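Local coordinates for pumilio homolog 23 (Arabidopsis thaliana, PDB 5WZJ), which binds RNA sequence-specifically through its pumilio repeats, recognising a segment of 18S rRNA, and probably regulates translation and mRNA stability, at residues Q246-I251 / P298-N303; G422-V427 / D465-R470. All blocks are in the same frame, centred on the assembly; numbering follows the deposited sequence.

Interaction 1: residues Q246-I251 / P298-N303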
ATOM      1  N   GLN A 246     -16.320 -17.782   2.743  1.00 17.09           N
ATOM      2  CA  GLN A 246     -16.727 -16.697   3.629  1.00 17.58           C
ATOM      3  C   GLN A 246     -16.967 -15.402   2.850  1.00 16.05           C
ATOM      4  O   GLN A 246     -17.922 -14.672   3.137  1.00 19.10           O
ATOM      5  CB  GLN A 246     -15.675 -16.484   4.729  1.00 16.00           C
ATOM      6  CG  GLN A 246     -15.432 -17.722   5.586  1.00 16.48           C
ATOM      7  CD  GLN A 246     -14.924 -17.380   6.977  1.00 17.73           C
ATOM      8  OE1 GLN A 246     -15.632 -16.755   7.767  1.00 19.04           O
ATOM      9  NE2 GLN A 246     -13.697 -17.802   7.285  1.00 18.53           N
ATOM     10  N   LEU A 247     -16.106 -15.102   1.871  1.00 15.49           N
ATOM     11  CA  LEU A 247     -16.281 -13.896   1.064  1.00 14.65           C
ATOM     12  C   LEU A 247     -17.620 -13.904   0.347  1.00 17.38           C
ATOM     13  O   LEU A 247     -18.290 -12.867   0.267  1.00 15.77           O
ATOM     14  CB  LEU A 247     -15.143 -13.758   0.054  1.00 11.50           C
ATOM     15  CG  LEU A 247     -13.780 -13.446   0.679  1.00 15.96           C
ATOM     16  CD1 LEU A 247     -12.690 -13.573  -0.358  1.00 16.36           C
ATOM     17  CD2 LEU A 247     -13.819 -12.043   1.250  1.00 12.98           C
ATOM     18  N   LEU A 248     -18.032 -15.070  -0.173  1.00 15.93           N
ATOM     19  CA  LEU A 248     -19.321 -15.196  -0.849  1.00 16.89           C
ATOM     20  C   LEU A 248     -20.497 -15.088   0.113  1.00 18.07           C
ATOM     21  O   LEU A 248     -21.617 -14.814  -0.319  1.00 16.83           O
ATOM     22  CB  LEU A 248     -19.385 -16.520  -1.624  1.00 13.95           C
ATOM     23  CG  LEU A 248     -18.387 -16.603  -2.793  1.00 20.72           C
ATOM     24  CD1 LEU A 248     -18.218 -18.058  -3.284  1.00 23.56           C
ATOM     25  CD2 LEU A 248     -18.829 -15.689  -3.944  1.00 20.78           C
ATOM     26  N   GLU A 249     -20.273 -15.289   1.407  1.00 21.51           N
ATOM     27  CA  GLU A 249     -21.332 -15.050   2.378  1.00 19.93           C
ATOM     28  C   GLU A 249     -21.346 -13.598   2.853  1.00 19.60           C
ATOM     29  O   GLU A 249     -22.422 -13.016   3.014  1.00 22.93           O
ATOM     30  CB  GLU A 249     -21.165 -15.998   3.581  1.00 20.51           C
ATOM     31  CG  GLU A 249     -22.457 -16.305   4.352  1.00 34.51           C
ATOM     32  CD  GLU A 249     -23.309 -17.393   3.687  1.00 38.77           C
ATOM     33  OE1 GLU A 249     -22.987 -17.836   2.549  1.00 32.94           O
ATOM     34  OE2 GLU A 249     -24.302 -17.815   4.315  1.00 46.05           O
ATOM     35  N   ILE A 250     -20.177 -12.991   3.073  1.00 16.67           N
ATOM     36  CA  ILE A 250     -20.152 -11.689   3.736  1.00 21.97           C
ATOM     37  C   ILE A 250     -20.349 -10.542   2.746  1.00 17.95           C
ATOM     38  O   ILE A 250     -20.977  -9.530   3.077  1.00 15.14           O
ATOM     39  CB  ILE A 250     -18.860 -11.510   4.556  1.00 27.19           C
ATOM     40  CG1 ILE A 250     -17.626 -11.516   3.671  1.00 29.90           C
ATOM     41  CG2 ILE A 250     -18.748 -12.573   5.643  1.00 28.91           C
ATOM     42  CD1 ILE A 250     -16.335 -11.554   4.474  1.00 32.91           C
ATOM     43  N   ILE A 251     -19.800 -10.640   1.535  1.00 11.54           N
ATOM     44  CA  ILE A 251     -19.881  -9.514   0.599  1.00 14.34           C
ATOM     45  C   ILE A 251     -21.330  -9.209   0.200  1.00 20.68           C
ATOM     46  O   ILE A 251     -21.696  -8.024   0.178  1.00 19.39           O
ATOM     47  CB  ILE A 251     -18.953  -9.740  -0.601  1.00 17.19           C
ATOM     48  CG1 ILE A 251     -17.489  -9.614  -0.173  1.00 20.22           C
ATOM     49  CG2 ILE A 251     -19.277  -8.746  -1.734  1.00 18.92           C
ATOM     50  CD1 ILE A 251     -16.511  -9.970  -1.290  1.00 18.13           C
ATOM     51  N   PRO A 298     -14.100 -13.061  -5.191  1.00 22.17           N
ATOM     52  CA  PRO A 298     -13.953 -14.238  -6.050  1.00 18.17           C
ATOM     53  C   PRO A 298     -14.496 -13.962  -7.443  1.00 22.66           C
ATOM     54  O   PRO A 298     -15.286 -13.040  -7.653  1.00 17.89           O
ATOM     55  CB  PRO A 298     -14.790 -15.311  -5.338  1.00 23.64           C
ATOM     56  CG  PRO A 298     -14.844 -14.853  -3.912  1.00 23.06           C
ATOM     57  CD  PRO A 298     -14.906 -13.349  -3.996  1.00 16.72           C
ATOM     58  N   GLU A 299     -14.083 -14.809  -8.395  1.00 20.67           N
ATOM     59  CA  GLU A 299     -14.325 -14.530  -9.810  1.00 27.22           C
ATOM     60  C   GLU A 299     -15.799 -14.277 -10.096  1.00 28.69           C
ATOM     61  O   GLU A 299     -16.159 -13.281 -10.736  1.00 25.20           O
ATOM     62  CB  GLU A 299     -13.809 -15.687 -10.672  1.00 33.52           C
ATOM     63  CG  GLU A 299     -14.243 -15.575 -12.133  1.00 48.29           C
ATOM     64  CD  GLU A 299     -13.494 -16.528 -13.054  1.00 59.46           C
ATOM     65  OE1 GLU A 299     -12.247 -16.607 -12.953  1.00 63.69           O
ATOM     66  OE2 GLU A 299     -14.159 -17.195 -13.876  1.00 55.92           O
ATOM     67  N   SER A 300     -16.672 -15.174  -9.631  1.00 23.90           N
ATOM     68  CA  SER A 300     -18.091 -15.053  -9.945  1.00 26.80           C
ATOM     69  C   SER A 300     -18.661 -13.756  -9.393  1.00 29.34           C
ATOM     70  O   SER A 300     -19.495 -13.100 -10.031  1.00 23.68           O
ATOM     71  CB  SER A 300     -18.851 -16.252  -9.371  1.00 30.41           C
ATOM     72  OG  SER A 300     -18.665 -16.318  -7.961  1.00 32.30           O
ATOM     73  N   LEU A 301     -18.223 -13.372  -8.200  1.00 22.06           N
ATOM     74  CA  LEU A 301     -18.727 -12.147  -7.601  1.00 19.99           C
ATOM     75  C   LEU A 301     -18.181 -10.924  -8.337  1.00 19.62           C
ATOM     76  O   LEU A 301     -18.928  -9.979  -8.610  1.00 19.93           O
ATOM     77  CB  LEU A 301     -18.359 -12.133  -6.115  1.00 23.65           C
ATOM     78  CG  LEU A 301     -19.044 -11.107  -5.228  1.00 29.28           C
ATOM     79  CD1 LEU A 301     -19.284 -11.693  -3.844  1.00 26.01           C
ATOM     80  CD2 LEU A 301     -18.177  -9.892  -5.147  1.00 27.94           C
ATOM     81  N   TYR A 302     -16.889 -10.943  -8.693  1.00 20.65           N
ATOM     82  CA  TYR A 302     -16.316  -9.845  -9.474  1.00 20.27           C
ATOM     83  C   TYR A 302     -17.060  -9.672 -10.790  1.00 23.31           C
ATOM     84  O   TYR A 302     -17.389  -8.546 -11.184  1.00 21.03           O
ATOM     85  CB  TYR A 302     -14.817 -10.078  -9.745  1.00 18.08           C
ATOM     86  CG  TYR A 302     -14.221  -9.020 -10.669  1.00 20.79           C
ATOM     87  CD1 TYR A 302     -14.370  -9.114 -12.057  1.00 22.13           C
ATOM     88  CD2 TYR A 302     -13.533  -7.912 -10.156  1.00 15.56           C
ATOM     89  CE1 TYR A 302     -13.864  -8.138 -12.911  1.00 21.66           C
ATOM     90  CE2 TYR A 302     -13.015  -6.935 -11.005  1.00 18.22           C
ATOM     91  CZ  TYR A 302     -13.192  -7.053 -12.382  1.00 22.32           C
ATOM     92  OH  TYR A 302     -12.692  -6.091 -13.237  1.00 23.92           O
ATOM     93  N   ASN A 303     -17.297 -10.774 -11.510  1.00 23.15           N
ATOM     94  CA  ASN A 303     -17.919 -10.659 -12.828  1.00 21.96           C
ATOM     95  C   ASN A 303     -19.310 -10.049 -12.725  1.00 23.48           C
ATOM     96  O   ASN A 303     -19.718  -9.262 -13.587  1.00 22.05           O
ATOM     97  CB  ASN A 303     -17.984 -12.029 -13.514  1.00 24.60           C
ATOM     98  CG  ASN A 303     -16.607 -12.537 -13.933  1.00 26.67           C
ATOM     99  OD1 ASN A 303     -15.635 -11.784 -13.935  1.00 25.12           O
ATOM    100  ND2 ASN A 303     -16.521 -13.815 -14.286  1.00 28.13           N
TER
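Ile251 and Leu301 make the tight part of this contact between helix 244-254 and the start of helix 299-310. Ile251 CG2 lies 3.6 Å from Leu301 CD1 and nearly as close to Leu301 CD2, so one methyl branch meets both methyls of the leucine while the two side chains cross obliquely. With CG anti to the backbone N (chi1 -167°), the branch of Leu301 is carried toward helix 244-254, where its CD1 reaches Ile251 CG2. Both residues are buried: Ile251 also touches Ile293 of helix 284-296 and Leu237 of helix 227-239, and Leu301 touches Phe267. One turn earlier, Leu247 sets its CB against the ring of Pro298, 4.1 Å from CD; this proline occupies the N-cap position of helix 299-310.

The outer side is looser. The side chain of Leu248 runs past those of Pro298 and Leu301, each pair pointing in opposite directions. Leu248 CD2 is 4.0 Å from Leu301 CD1. It is 4.1 Å from Pro298 CG and equally far from the hydroxyl OG of solvent-exposed Ser300, so here the apolar seam gives way to the surface.

The axes of the two short helical segments approach to 10.8 Å, their N-to-C directions 34° apart, joining Pumilio 4 to Pumilio 5 in the repeat-on-repeat packing that builds the right-handed superhelix. No hydrogen bond or charge pair passes between the segments, and the nearest bound nucleotide atom is about 15 Å away. The join therefore rests on the burial and shape of aliphatic groups, without a directional bond to fix the spacing of the two helices.

Interaction 2: residues G422-V427 / D465-R470; sequences GAKMHV and DSSGAR. With nucleotides of chain B.
On the RNA-binding surface of the pumilio superhelix, the loop before helix 427-436 meets the turn into helix 468-477 through Lys424, Met425 and Asp465. Asp465 OD2 accepts a nearly straight bond from Met425 N (2.8 Å), which reaches its syn side from out of the carboxylate plane. OD1 of Asp465 caps the turn, taking Gly468 N at 2.8 Å and Ser467 N at 2.7 Å from opposite faces of that plane. Lys424, bent at chi2 and again at chi4 (57°), crosses the aspartate at about a right angle; its NZ makes a weak, salt-bridged bond to Asp465 OD1 and shorter ones to Met425 O and to Ser467 OG (2.8 Å). An alanine in place of Asp465 would probably leave the amides of Met425, Ser467 and Gly468 without this acceptor and Lys424 without its counter-charge.

Pumilio repeats bind RNA along the inner face of the superhelix, and here the turn into helix 468-477, in Pumilio 7, brings Ser467 OG to N3 of A3 of chain B, to which it donates (2.8 Å). Ser466 OG donates to O4' of the same nucleotide. Met425 runs beside the cap, its SD 3.7 Å from Asp465 CB. Further along, in the helix, the Arg470 guanidinium lies between A3 of chain B, with N6 over one face, and G2 of chain B, with C5 3.3 Å above the other.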
ATOM      1  N   GLY A 422      14.686  21.400 -13.230  1.00 32.65           N
ATOM      2  CA  GLY A 422      14.804  21.280 -11.792  1.00 32.16           C
ATOM      3  C   GLY A 422      13.619  20.662 -11.080  1.00 34.55           C
ATOM      4  O   GLY A 422      13.735  20.343  -9.890  1.00 37.16           O
ATOM      5  N   ALA A 423      12.491  20.470 -11.754  1.00 33.84           N
ATOM      6  CA  ALA A 423      11.280  20.036 -11.072  1.00 31.53           C
ATOM      7  C   ALA A 423      11.341  18.555 -10.722  1.00 31.62           C
ATOM      8  O   ALA A 423      12.000  17.756 -11.396  1.00 27.62           O
ATOM      9  CB  ALA A 423      10.045  20.307 -11.932  1.00 31.77           C
ATOM     10  N   LYS A 424      10.648  18.195  -9.645  1.00 27.76           N
ATOM     11  CA  LYS A 424      10.478  16.792  -9.309  1.00 23.98           C
ATOM     12  C   LYS A 424       9.582  16.138 -10.356  1.00 28.24           C
ATOM     13  O   LYS A 424       8.542  16.688 -10.725  1.00 26.51           O
ATOM     14  CB  LYS A 424       9.882  16.655  -7.910  1.00 24.98           C
ATOM     15  CG  LYS A 424       9.624  15.214  -7.471  1.00 29.60           C
ATOM     16  CD  LYS A 424      10.924  14.419  -7.346  1.00 37.67           C
ATOM     17  CE  LYS A 424      10.648  12.942  -7.112  1.00 34.59           C
ATOM     18  NZ  LYS A 424       9.806  12.359  -8.213  1.00 38.11           N
ATOM     19  N   MET A 425       9.993  14.975 -10.858  1.00 23.14           N
ATOM     20  CA  MET A 425       9.196  14.314 -11.883  1.00 22.30           C
ATOM     21  C   MET A 425       7.937  13.677 -11.287  1.00 22.89           C
ATOM     22  O   MET A 425       7.832  13.441 -10.082  1.00 20.01           O
ATOM     23  CB  MET A 425      10.037  13.276 -12.615  1.00 19.60           C
ATOM     24  CG  MET A 425      11.019  13.948 -13.559  1.00 23.43           C
ATOM     25  SD  MET A 425      12.220  12.848 -14.308  1.00 18.90           S
ATOM     26  CE  MET A 425      13.013  14.010 -15.436  1.00 11.96           C
ATOM     27  N   HIS A 426       6.984  13.380 -12.171  1.00 21.37           N
ATOM     28  CA  HIS A 426       5.635  12.986 -11.789  1.00 18.62           C
ATOM     29  C   HIS A 426       5.586  11.507 -11.427  1.00 22.37           C
ATOM     30  O   HIS A 426       5.978  10.651 -12.229  1.00 15.79           O
ATOM     31  CB  HIS A 426       4.688  13.284 -12.951  1.00 22.21           C
ATOM     32  CG  HIS A 426       3.238  13.217 -12.591  1.00 23.35           C
ATOM     33  ND1 HIS A 426       2.454  12.119 -12.871  1.00 20.43           N
ATOM     34  CD2 HIS A 426       2.424  14.124 -11.997  1.00 18.76           C
ATOM     35  CE1 HIS A 426       1.218  12.347 -12.458  1.00 27.79           C
ATOM     36  NE2 HIS A 426       1.174  13.556 -11.923  1.00 21.25           N
ATOM     37  N   VAL A 427       5.070  11.197 -10.233  1.00 18.35           N
ATOM     38  CA  VAL A 427       5.150   9.819  -9.739  1.00 20.65           C
ATOM     39  C   VAL A 427       4.350   8.869 -10.629  1.00 20.80           C
ATOM     40  O   VAL A 427       4.855   7.826 -11.063  1.00 17.54           O
ATOM     41  CB  VAL A 427       4.704   9.742  -8.264  1.00 21.75           C
ATOM     42  CG1 VAL A 427       4.585   8.286  -7.824  1.00 19.07           C
ATOM     43  CG2 VAL A 427       5.724  10.453  -7.372  1.00 21.03           C
ATOM     44  N   ASP A 465      16.638  11.915 -10.805  1.00 25.79           N
ATOM     45  CA  ASP A 465      15.326  12.028 -10.187  1.00 25.46           C
ATOM     46  C   ASP A 465      14.942  10.668  -9.623  1.00 24.94           C
ATOM     47  O   ASP A 465      15.101   9.648 -10.299  1.00 23.82           O
ATOM     48  CB  ASP A 465      14.283  12.503 -11.205  1.00 25.63           C
ATOM     49  CG  ASP A 465      12.903  12.690 -10.592  1.00 28.16           C
ATOM     50  OD1 ASP A 465      12.182  11.683 -10.392  1.00 24.34           O
ATOM     51  OD2 ASP A 465      12.534  13.846 -10.324  1.00 27.52           O
ATOM     52  N   SER A 466      14.432  10.654  -8.387  1.00 16.00           N
ATOM     53  CA  SER A 466      14.143   9.383  -7.726  1.00 21.88           C
ATOM     54  C   SER A 466      12.992   8.624  -8.381  1.00 23.97           C
ATOM     55  O   SER A 466      12.893   7.402  -8.200  1.00 25.85           O
ATOM     56  CB  SER A 466      13.847   9.615  -6.236  1.00 23.39           C
ATOM     57  OG  SER A 466      12.726  10.467  -6.074  1.00 32.16           O
ATOM     58  N   SER A 467      12.129   9.306  -9.140  1.00 19.61           N
ATOM     59  CA  SER A 467      11.156   8.613  -9.984  1.00 20.74           C
ATOM     60  C   SER A 467      11.683   8.372 -11.400  1.00 22.68           C
ATOM     61  O   SER A 467      11.511   7.274 -11.949  1.00 17.60           O
ATOM     62  CB  SER A 467       9.847   9.410 -10.053  1.00 22.30           C
ATOM     63  OG  SER A 467       9.310   9.608  -8.754  1.00 24.79           O
ATOM     64  N   GLY A 468      12.317   9.382 -12.005  1.00 15.19           N
ATOM     65  CA  GLY A 468      12.862   9.210 -13.346  1.00 21.06           C
ATOM     66  C   GLY A 468      13.892   8.097 -13.437  1.00 21.08           C
ATOM     67  O   GLY A 468      13.968   7.389 -14.443  1.00 21.90           O
ATOM     68  N   ALA A 469      14.709   7.930 -12.395  1.00 23.73           N
ATOM     69  CA  ALA A 469      15.706   6.858 -12.415  1.00 22.53           C
ATOM     70  C   ALA A 469      15.048   5.488 -12.588  1.00 23.43           C
ATOM     71  O   ALA A 469      15.596   4.604 -13.264  1.00 20.46           O
ATOM     72  CB  ALA A 469      16.550   6.898 -11.134  1.00 20.70           C
ATOM     73  N   ARG A 470      13.850   5.303 -12.014  1.00 18.50           N
ATOM     74  CA  ARG A 470      13.116   4.049 -12.201  1.00 19.71           C
ATOM     75  C   ARG A 470      12.716   3.833 -13.658  1.00 17.53           C
ATOM     76  O   ARG A 470      12.669   2.692 -14.133  1.00 18.09           O
ATOM     77  CB  ARG A 470      11.872   4.031 -11.315  1.00 24.69           C
ATOM     78  CG  ARG A 470      12.173   4.261  -9.837  1.00 25.29           C
ATOM     79  CD  ARG A 470      12.904   3.080  -9.233  1.00 30.37           C
ATOM     80  NE  ARG A 470      12.685   3.041  -7.790  1.00 34.20           N
ATOM     81  CZ  ARG A 470      12.616   1.932  -7.060  1.00 32.59           C
ATOM     82  NH1 ARG A 470      12.760   0.743  -7.627  1.00 26.90           N
ATOM     83  NH2 ARG A 470      12.394   2.019  -5.752  1.00 32.22           N
TER
ATOM     84  P     A B   3      11.867   5.671  -0.936  1.00 40.82           P
ATOM     85  OP1   A B   3      11.652   6.321   0.387  1.00 44.22           O
ATOM     86  OP2   A B   3      11.383   4.288  -1.182  1.00 36.13           O
ATOM     87  O5'   A B   3      11.238   6.636  -2.037  1.00 37.81           O
ATOM     88  C5'   A B   3      11.608   8.009  -2.110  1.00 35.63           C
ATOM     89  C4'   A B   3      10.951   8.691  -3.287  1.00 37.22           C
ATOM     90  O4'   A B   3      11.463   8.127  -4.522  1.00 37.26           O
ATOM     91  C3'   A B   3       9.437   8.530  -3.400  1.00 33.29           C
ATOM     92  O3'   A B   3       8.730   9.456  -2.593  1.00 35.99           O
ATOM     93  C2'   A B   3       9.181   8.703  -4.897  1.00 33.31           C
ATOM     94  O2'   A B   3       9.148  10.076  -5.263  1.00 35.30           O
ATOM     95  C1'   A B   3      10.441   8.082  -5.497  1.00 28.18           C
ATOM     96  N9    A B   3      10.250   6.682  -5.912  1.00 24.13           N
ATOM     97  C8    A B   3      10.798   5.553  -5.343  1.00 28.91           C
ATOM     98  N7    A B   3      10.462   4.444  -5.973  1.00 30.69           N
ATOM     99  C5    A B   3       9.654   4.887  -7.029  1.00 28.28           C
ATOM    100  C6    A B   3       8.980   4.223  -8.067  1.00 27.76           C
ATOM    101  N6    A B   3       9.002   2.897  -8.227  1.00 28.58           N
ATOM    102  N1    A B   3       8.271   4.967  -8.953  1.00 27.55           N
ATOM    103  C2    A B   3       8.233   6.293  -8.805  1.00 28.24           C
ATOM    104  N3    A B   3       8.826   7.032  -7.868  1.00 29.28           N
ATOM    105  C4    A B   3       9.521   6.264  -7.005  1.00 25.70           C
ATOM    106  P     G B   2      16.061   2.144   1.338  1.00 60.20           P
ATOM    107  OP1   G B   2      15.225   2.713   2.425  1.00 66.38           O
ATOM    108  OP2   G B   2      15.989   0.697   1.020  1.00 58.25           O
ATOM    109  O5'   G B   2      15.677   2.957   0.022  1.00 60.45           O
ATOM    110  C5'   G B   2      16.107   4.298  -0.161  1.00 46.58           C
ATOM    111  C4'   G B   2      15.651   4.835  -1.496  1.00 42.17           C
ATOM    112  O4'   G B   2      16.311   4.134  -2.573  1.00 42.54           O
ATOM    113  C3'   G B   2      14.168   4.683  -1.794  1.00 41.40           C
ATOM    114  O3'   G B   2      13.445   5.761  -1.222  1.00 45.85           O
ATOM    115  C2'   G B   2      14.104   4.659  -3.328  1.00 38.44           C
ATOM    116  O2'   G B   2      13.929   5.973  -3.845  1.00 32.98           O
ATOM    117  C1'   G B   2      15.504   4.153  -3.721  1.00 35.49           C
ATOM    118  N9    G B   2      15.525   2.825  -4.365  1.00 35.77           N
ATOM    119  C8    G B   2      15.314   1.559  -3.858  1.00 34.34           C
ATOM    120  N7    G B   2      15.441   0.616  -4.765  1.00 31.42           N
ATOM    121  C5    G B   2      15.757   1.308  -5.936  1.00 32.17           C
ATOM    122  C6    G B   2      16.013   0.857  -7.261  1.00 27.17           C
ATOM    123  O6    G B   2      16.009  -0.298  -7.691  1.00 27.01           O
ATOM    124  N1    G B   2      16.288   1.912  -8.130  1.00 19.70           N
ATOM    125  C2    G B   2      16.309   3.237  -7.781  1.00 24.36           C
ATOM    126  N2    G B   2      16.598   4.112  -8.748  1.00 19.02           N
ATOM    127  N3    G B   2      16.081   3.677  -6.551  1.00 29.66           N
ATOM    128  C4    G B   2      15.814   2.664  -5.697  1.00 30.03           C
ATOM    129  P     U B   4       7.759   8.936  -1.415  1.00 36.27           P
ATOM    130  OP1   U B   4       7.325  10.151  -0.682  1.00 46.15           O
ATOM    131  OP2   U B   4       8.353   7.751  -0.742  1.00 34.48           O
ATOM    132  O5'   U B   4       6.499   8.363  -2.192  1.00 34.96           O
ATOM    133  C5'   U B   4       5.793   9.159  -3.134  1.00 31.14           C
ATOM    134  C4'   U B   4       4.843   8.301  -3.924  1.00 33.98           C
ATOM    135  O4'   U B   4       5.618   7.320  -4.666  1.00 29.03           O
ATOM    136  C3'   U B   4       3.843   7.505  -3.076  1.00 32.27           C
ATOM    137  O3'   U B   4       2.598   7.417  -3.753  1.00 37.13           O
ATOM    138  C2'   U B   4       4.462   6.116  -3.023  1.00 31.66           C
ATOM    139  O2'   U B   4       3.543   5.061  -2.830  1.00 33.22           O
ATOM    140  C1'   U B   4       5.124   6.026  -4.393  1.00 31.88           C
ATOM    141  N1    U B   4       6.224   5.055  -4.422  1.00 30.82           N
ATOM    142  C2    U B   4       6.065   3.999  -5.295  1.00 36.65           C
ATOM    143  O2    U B   4       5.103   3.897  -6.044  1.00 36.54           O
ATOM    144  N3    U B   4       7.086   3.083  -5.273  1.00 36.55           N
ATOM    145  C4    U B   4       8.202   3.106  -4.465  1.00 30.76           C
ATOM    146  O4    U B   4       9.021   2.192  -4.582  1.00 32.16           O
ATOM    147  C5    U B   4       8.284   4.225  -3.566  1.00 35.04           C
ATOM    148  C6    U B   4       7.305   5.141  -3.566  1.00 32.34           C
TER

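How the interactions relate
Following the chain from its N terminus, interaction 1 comes first: it leaves helix 244-254 and closes a loop of 46 residues, more than half of them helical, on returning at 298-303. Nearly 120 residues later, the loop after helix 405-410 opens interaction 2, which closes 37 residues further on at 465-470. The two loops are in series, neither nested nor crossed. Their centres lie 39 Å apart on opposite sides of the chain's centre, and the contacts do not touch. Interaction 1 ties neighbouring repeats in the middle of the chain, away from the RNA, whereas interaction 2 ties an inter-helix loop to a later repeat where the nucleotides bind.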